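Local atomic coordinates of sorbitol dehydrogenase (PDB entry 5ITG), a protein that probably oxidises sorbitol to sorbose with NADP as hydride acceptor, as a Rossmann-fold member of the mannitol dehydrogenase family. Residues 16-21 / 94-99; 79-84 / 100-105. All coordinates share one frame; numbering follows the deposited sequence.

Interaction 1 of 2, residues 16-21 / 94-99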
loop_
_atom_site.group_PDB
_atom_site.type_symbol
_atom_site.label_atom_id
_atom_site.label_comp_id
_atom_site.label_asym_id
_atom_site.label_seq_id
_atom_site.Cartn_x
_atom_site.Cartn_y
_atom_site.Cartn_z
ATOM N N ALA A 16 5.852 -24.000 -10.482
ATOM C CA ALA A 16 5.089 -24.566 -9.380
ATOM C C ALA A 16 5.780 -24.221 -8.068
ATOM O O ALA A 16 6.919 -23.755 -8.060
ATOM C CB ALA A 16 4.988 -26.078 -9.540
ATOM N N PRO A 17 5.095 -24.434 -6.937
ATOM C CA PRO A 17 5.716 -24.124 -5.648
ATOM C C PRO A 17 7.079 -24.800 -5.555
ATOM O O PRO A 17 7.200 -25.992 -5.813
ATOM C CB PRO A 17 4.714 -24.687 -4.650
ATOM C CG PRO A 17 3.407 -24.454 -5.344
ATOM C CD PRO A 17 3.707 -24.892 -6.757
ATOM N N PRO A 18 8.124 -24.043 -5.196
ATOM C CA PRO A 18 9.480 -24.591 -5.077
ATOM C C PRO A 18 9.739 -25.327 -3.762
ATOM O O PRO A 18 10.740 -25.075 -3.088
ATOM C CB PRO A 18 10.353 -23.352 -5.217
ATOM C CG PRO A 18 9.541 -22.321 -4.485
ATOM C CD PRO A 18 8.134 -22.580 -5.015
ATOM N N TYR A 19 8.839 -26.235 -3.404
ATOM C CA TYR A 19 8.962 -27.005 -2.168
ATOM C C TYR A 19 7.887 -28.085 -2.133
ATOM O O TYR A 19 6.928 -28.036 -2.898
ATOM C CB TYR A 19 8.808 -26.075 -0.960
ATOM C CG TYR A 19 7.547 -25.240 -1.011
ATOM C CD1 TYR A 19 6.305 -25.795 -0.706
ATOM C CD2 TYR A 19 7.593 -23.904 -1.402
ATOM C CE1 TYR A 19 5.142 -25.045 -0.790
ATOM C CE2 TYR A 19 6.434 -23.141 -1.491
ATOM C CZ TYR A 19 5.214 -23.718 -1.183
ATOM O OH TYR A 19 4.070 -22.970 -1.264
ATOM N N ASP A 20 8.049 -29.067 -1.251
ATOM C CA ASP A 20 7.064 -30.133 -1.139
ATOM C C ASP A 20 5.847 -29.549 -0.429
ATOM O O ASP A 20 5.902 -29.251 0.764
ATOM C CB ASP A 20 7.626 -31.298 -0.323
ATOM C CG ASP A 20 6.796 -32.561 -0.465
ATOM O OD1 ASP A 20 5.551 -32.451 -0.544
ATOM O OD2 ASP A 20 7.387 -33.663 -0.484
ATOM N N ILE A 21 4.750 -29.386 -1.162
ATOM C CA ILE A 21 3.535 -28.814 -0.596
ATOM C C ILE A 21 2.990 -29.633 0.577
ATOM O O ILE A 21 2.277 -29.109 1.433
ATOM C CB ILE A 21 2.436 -28.673 -1.677
ATOM C CG1 ILE A 21 1.204 -27.982 -1.086
ATOM C CG2 ILE A 21 2.070 -30.045 -2.234
ATOM C CD1 ILE A 21 0.013 -27.942 -2.019
ATOM N N THR A 94 5.596 -13.536 -16.285
ATOM C CA THR A 94 5.896 -14.902 -15.877
ATOM C C THR A 94 4.734 -15.301 -14.978
ATOM O O THR A 94 4.094 -14.437 -14.376
ATOM C CB THR A 94 7.200 -15.000 -15.071
ATOM O OG1 THR A 94 7.050 -14.294 -13.836
ATOM C CG2 THR A 94 8.365 -14.410 -15.856
ATOM N N VAL A 95 4.442 -16.595 -14.896
ATOM C CA VAL A 95 3.340 -17.051 -14.057
ATOM C C VAL A 95 3.738 -18.237 -13.190
ATOM O O VAL A 95 4.519 -19.098 -13.605
ATOM C CB VAL A 95 2.093 -17.417 -14.906
ATOM C CG1 VAL A 95 2.404 -18.572 -15.838
ATOM C CG2 VAL A 95 0.928 -17.761 -13.990
ATOM N N ARG A 96 3.204 -18.267 -11.973
ATOM C CA ARG A 96 3.513 -19.336 -11.035
ATOM C C ARG A 96 2.297 -19.699 -10.195
ATOM O O ARG A 96 1.402 -18.877 -9.984
ATOM C CB ARG A 96 4.659 -18.905 -10.116
ATOM C CG ARG A 96 4.335 -17.698 -9.237
ATOM C CD ARG A 96 5.567 -17.230 -8.488
ATOM N NE ARG A 96 6.157 -18.317 -7.714
ATOM C CZ ARG A 96 7.398 -18.312 -7.238
ATOM N NH1 ARG A 96 8.192 -17.272 -7.457
ATOM N NH2 ARG A 96 7.844 -19.349 -6.543
ATOM N N VAL A 97 2.262 -20.943 -9.730
ATOM C CA VAL A 97 1.173 -21.416 -8.890
ATOM C C VAL A 97 1.687 -21.330 -7.459
ATOM O O VAL A 97 2.676 -21.967 -7.101
ATOM C CB VAL A 97 0.788 -22.874 -9.237
ATOM C CG1 VAL A 97 -0.324 -23.362 -8.320
ATOM C CG2 VAL A 97 0.342 -22.951 -10.685
HETATM N N MSE A 98 1.009 -20.522 -6.654
HETATM C CA MSE A 98 1.374 -20.283 -5.266
HETATM C C MSE A 98 0.799 -21.321 -4.304
HETATM O O MSE A 98 -0.387 -21.630 -4.363
HETATM C CB MSE A 98 0.874 -18.898 -4.861
HETATM C CG MSE A 98 1.350 -17.775 -5.767
HETATM SE SE MSE A 98 3.081 -17.146 -5.234
HETATM C CE MSE A 98 2.519 -16.227 -3.626
ATOM N N GLY A 99 1.632 -21.831 -3.400
ATOM C CA GLY A 99 1.159 -22.824 -2.451
ATOM C C GLY A 99 1.219 -22.460 -0.973
ATOM O O GLY A 99 0.791 -23.248 -0.129
#
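The hydroxyl of Tyr19 is packed against the backbone of Gly99, and a third residue holds both: one carboxylate oxygen of Glu46 is hydrogen-bonded to Tyr19 OH, the other to Gly99 N. The contact is close, Tyr19 OH lying 2.9 Å from Gly99 C, with that carbon at the ring's edge and near its plane. A CB built on Gly99 would fall 2.8 Å from Tyr19 OH, a clash, so the bare backbone is what lets the hydroxyl in. Tyr19 CG lies between the backbone N and the carbonyl carbon (chi1 53°), on the side of Pro17, whose CB sits 3.6 Å above one face of the ring, toward its rim. On its far atoms the same proline meets the strand: Pro17 CG and CD are each 3.1 Å from Val97 O, and CG is 3.7 Å from Gly99 N. An alanine here would keep the CB on the tyrosine face but, without CG and CD, would probably open a gap beside Val97 O and Gly99 N and let the backbone turn more freely. Pro18 is met by Arg96, whose chain bends at chi3 (-55°) and crosses the proline ring at about a right angle. The guanidinium presents its edge, NH2 standing 3.6 Å from Pro18 CD, while the arginine also touches Glu46. Between these segments no clear hydrogen bond forms; Gln15, just before residues 16-21, supplies backbone bonds to Val95 and Val97, and Pro17 N has no hydrogen to offer Val97 O. Parallel pairing of strand 14-15 with strand 93-106 thus gives way to side-chain packing, and the chain leaves the edge of the Rossmann-domain sheet through an inverse gamma turn centred on Pro18, marked by a weak Tyr19 N to Pro17 O bond.

Interaction 2 of 2, residues 79-84 / 100-105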
loop_
_atom_site.group_PDB
_atom_site.type_symbol
_atom_site.label_atom_id
_atom_site.label_comp_id
_atom_site.label_asym_id
_atom_site.label_seq_id
_atom_site.Cartn_x
_atom_site.Cartn_y
_atom_site.Cartn_z
ATOM N N ASP A 79 -7.623 -26.377 -3.740
ATOM C CA ASP A 79 -6.681 -26.695 -2.669
ATOM C C ASP A 79 -5.947 -25.433 -2.226
ATOM O O ASP A 79 -4.784 -25.486 -1.819
ATOM C CB ASP A 79 -5.670 -27.753 -3.132
ATOM C CG ASP A 79 -6.295 -29.131 -3.285
ATOM O OD1 ASP A 79 -6.816 -29.659 -2.283
ATOM O OD2 ASP A 79 -6.265 -29.685 -4.406
ATOM N N CYS A 80 -6.656 -24.308 -2.309
ATOM C CA CYS A 80 -6.142 -22.992 -1.941
ATOM C C CYS A 80 -5.004 -22.504 -2.833
ATOM O O CYS A 80 -4.381 -21.480 -2.549
ATOM C CB CYS A 80 -5.711 -22.978 -0.472
ATOM S SG CYS A 80 -7.115 -22.981 0.680
ATOM N N LEU A 81 -4.744 -23.237 -3.912
ATOM C CA LEU A 81 -3.701 -22.871 -4.869
ATOM C C LEU A 81 -4.254 -21.831 -5.843
ATOM O O LEU A 81 -5.432 -21.868 -6.195
ATOM C CB LEU A 81 -3.258 -24.094 -5.677
ATOM C CG LEU A 81 -2.576 -25.278 -4.988
ATOM C CD1 LEU A 81 -2.633 -26.483 -5.919
ATOM C CD2 LEU A 81 -1.136 -24.935 -4.636
ATOM N N TYR A 82 -3.404 -20.908 -6.278
ATOM C CA TYR A 82 -3.818 -19.882 -7.232
ATOM C C TYR A 82 -2.618 -19.451 -8.060
ATOM O O TYR A 82 -1.471 -19.680 -7.671
ATOM C CB TYR A 82 -4.425 -18.668 -6.518
ATOM C CG TYR A 82 -3.491 -17.984 -5.556
ATOM C CD1 TYR A 82 -3.346 -18.444 -4.249
ATOM C CD2 TYR A 82 -2.733 -16.885 -5.955
ATOM C CE1 TYR A 82 -2.466 -17.826 -3.356
ATOM C CE2 TYR A 82 -1.852 -16.260 -5.076
ATOM C CZ TYR A 82 -1.724 -16.736 -3.778
ATOM O OH TYR A 82 -0.850 -16.127 -2.907
ATOM N N SER A 83 -2.873 -18.838 -9.209
ATOM C CA SER A 83 -1.775 -18.409 -10.060
ATOM C C SER A 83 -1.498 -16.922 -9.937
ATOM O O SER A 83 -2.410 -16.106 -9.820
ATOM C CB SER A 83 -2.055 -18.746 -11.525
ATOM O OG SER A 83 -3.122 -17.971 -12.031
ATOM N N LEU A 84 -0.221 -16.582 -9.962
ATOM C CA LEU A 84 0.196 -15.199 -9.869
ATOM C C LEU A 84 1.055 -14.866 -11.068
ATOM O O LEU A 84 2.130 -15.436 -11.248
ATOM C CB LEU A 84 0.996 -14.951 -8.586
ATOM C CG LEU A 84 1.667 -13.571 -8.497
ATOM C CD1 LEU A 84 0.612 -12.476 -8.613
ATOM C CD2 LEU A 84 2.426 -13.445 -7.176
ATOM N N ALA A 100 1.720 -21.268 -0.651
ATOM C CA ALA A 100 1.847 -20.835 0.742
ATOM C C ALA A 100 0.554 -20.813 1.569
ATOM O O ALA A 100 0.583 -21.069 2.774
ATOM C CB ALA A 100 2.518 -19.460 0.800
ATOM N N LEU A 101 -0.567 -20.496 0.928
ATOM C CA LEU A 101 -1.864 -20.435 1.603
ATOM C C LEU A 101 -2.430 -21.849 1.652
ATOM O O LEU A 101 -2.919 -22.353 0.643
ATOM C CB LEU A 101 -2.810 -19.518 0.824
ATOM C CG LEU A 101 -4.195 -19.218 1.397
ATOM C CD1 LEU A 101 -4.068 -18.515 2.742
ATOM C CD2 LEU A 101 -4.954 -18.350 0.414
ATOM N N ARG A 102 -2.370 -22.480 2.824
ATOM C CA ARG A 102 -2.830 -23.858 2.961
ATOM C C ARG A 102 -4.268 -24.077 3.411
ATOM O O ARG A 102 -4.770 -25.197 3.360
ATOM C CB ARG A 102 -1.879 -24.631 3.879
ATOM C CG ARG A 102 -0.509 -24.916 3.259
ATOM C CD ARG A 102 -0.614 -25.835 2.042
ATOM N NE ARG A 102 -0.870 -25.109 0.798
ATOM C CZ ARG A 102 -1.846 -25.398 -0.060
ATOM N NH1 ARG A 102 -2.676 -26.404 0.186
ATOM N NH2 ARG A 102 -1.987 -24.688 -1.173
ATOM N N ASP A 103 -4.933 -23.022 3.860
ATOM C CA ASP A 103 -6.323 -23.152 4.268
ATOM C C ASP A 103 -6.975 -21.783 4.225
ATOM O O ASP A 103 -6.311 -20.763 4.432
ATOM C CB ASP A 103 -6.431 -23.727 5.684
ATOM C CG ASP A 103 -7.725 -24.507 5.902
ATOM O OD1 ASP A 103 -8.712 -24.257 5.174
ATOM O OD2 ASP A 103 -7.752 -25.367 6.811
ATOM N N TYR A 104 -8.272 -21.767 3.942
ATOM C CA TYR A 104 -9.033 -20.529 3.881
ATOM C C TYR A 104 -10.304 -20.741 4.695
ATOM O O TYR A 104 -11.171 -21.531 4.316
ATOM C CB TYR A 104 -9.376 -20.195 2.428
ATOM C CG TYR A 104 -10.056 -18.857 2.235
ATOM C CD1 TYR A 104 -11.360 -18.639 2.679
ATOM C CD2 TYR A 104 -9.391 -17.806 1.603
ATOM C CE1 TYR A 104 -11.987 -17.400 2.497
ATOM C CE2 TYR A 104 -10.006 -16.566 1.416
ATOM C CZ TYR A 104 -11.302 -16.369 1.866
ATOM O OH TYR A 104 -11.904 -15.147 1.684
ATOM N N LEU A 105 -10.406 -20.041 5.818
ATOM C CA LEU A 105 -11.568 -20.173 6.686
ATOM C C LEU A 105 -12.453 -18.946 6.716
ATOM O O LEU A 105 -11.971 -17.815 6.712
ATOM C CB LEU A 105 -11.137 -20.472 8.124
ATOM C CG LEU A 105 -10.495 -21.817 8.460
ATOM C CD1 LEU A 105 -9.178 -21.982 7.731
ATOM C CD2 LEU A 105 -10.287 -21.896 9.968
#
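Arg102 reaches Asp79 by folding back on itself: bends at chi2 (-64°) and chi3 (87°) swing CD and then NE round, although its CB leaves the backbone pointing away from residues 79-84. The target is the end of helix 66-77, which closes in a Schellman motif with Asp79, at positive phi, as the C-prime residue; Cys80 N bonds to Phe75 O and Asp79 N to Lys76 O. Beyond it the chain enters the beta hairpin of strands 82-87 and 93-106. Two nitrogens of the guanidinium grip one carbonyl oxygen end-on, Arg102 NH1 at 3.1 Å and NH2 at 3.0 Å from Asp79 O. The NH2 bond lies nearly along the C=O axis (161°), whereas NH1 is tilted from the carbonyl plane. Arg102 NE is spoken for by Gly99 O, which helps fix the rotation of the group. A positive charge at this helix C-terminus would probably be stabilised by the partial negative charge of the helix end. The carboxylate of Asp79 takes no direct part in the grip; its OD2 is hydrogen-bonded to Glu5 N. Leu81 lays its methyl CD2 against the guanidinium at an oblique angle, 3.6 Å from Arg102 NH2. Residues 100-105 are tied to the same helix in other ways too: Asp103 OD1 forms a salt bridge with Lys76 NZ, and the ring of Tyr104 stacks with that of Phe75. Between the two segments themselves, the buried Cys80 points toward residues 100-105. Its CB is packed tightly on Leu101 O at 3.1 Å, and its sulphur SG rests 3.7 Å from Asp103 CA and 4.0 Å from Tyr104 CB.

How the interactions relate
Both interactions use strand 93-106, and they divide at its break: interaction 1 takes the part before it, interaction 2 the part after. They are similar in size (291 and 279 Å²), and each is partly buried, with centres about 24 and 22 Å from the centre of the chain. Their chemistry differs. Residues 16-21 meet the strand by proline and tyrosine packing with no clear direct hydrogen bond, whereas residues 79-84 are joined to 100-105 by a charged side chain on a helix-end carbonyl. Antiparallel hairpin pairing connects them, Met98 N lying 2.8 Å from Tyr82 O, and at the junction Tyr19 OH packs 3.0 Å from Ala100 N.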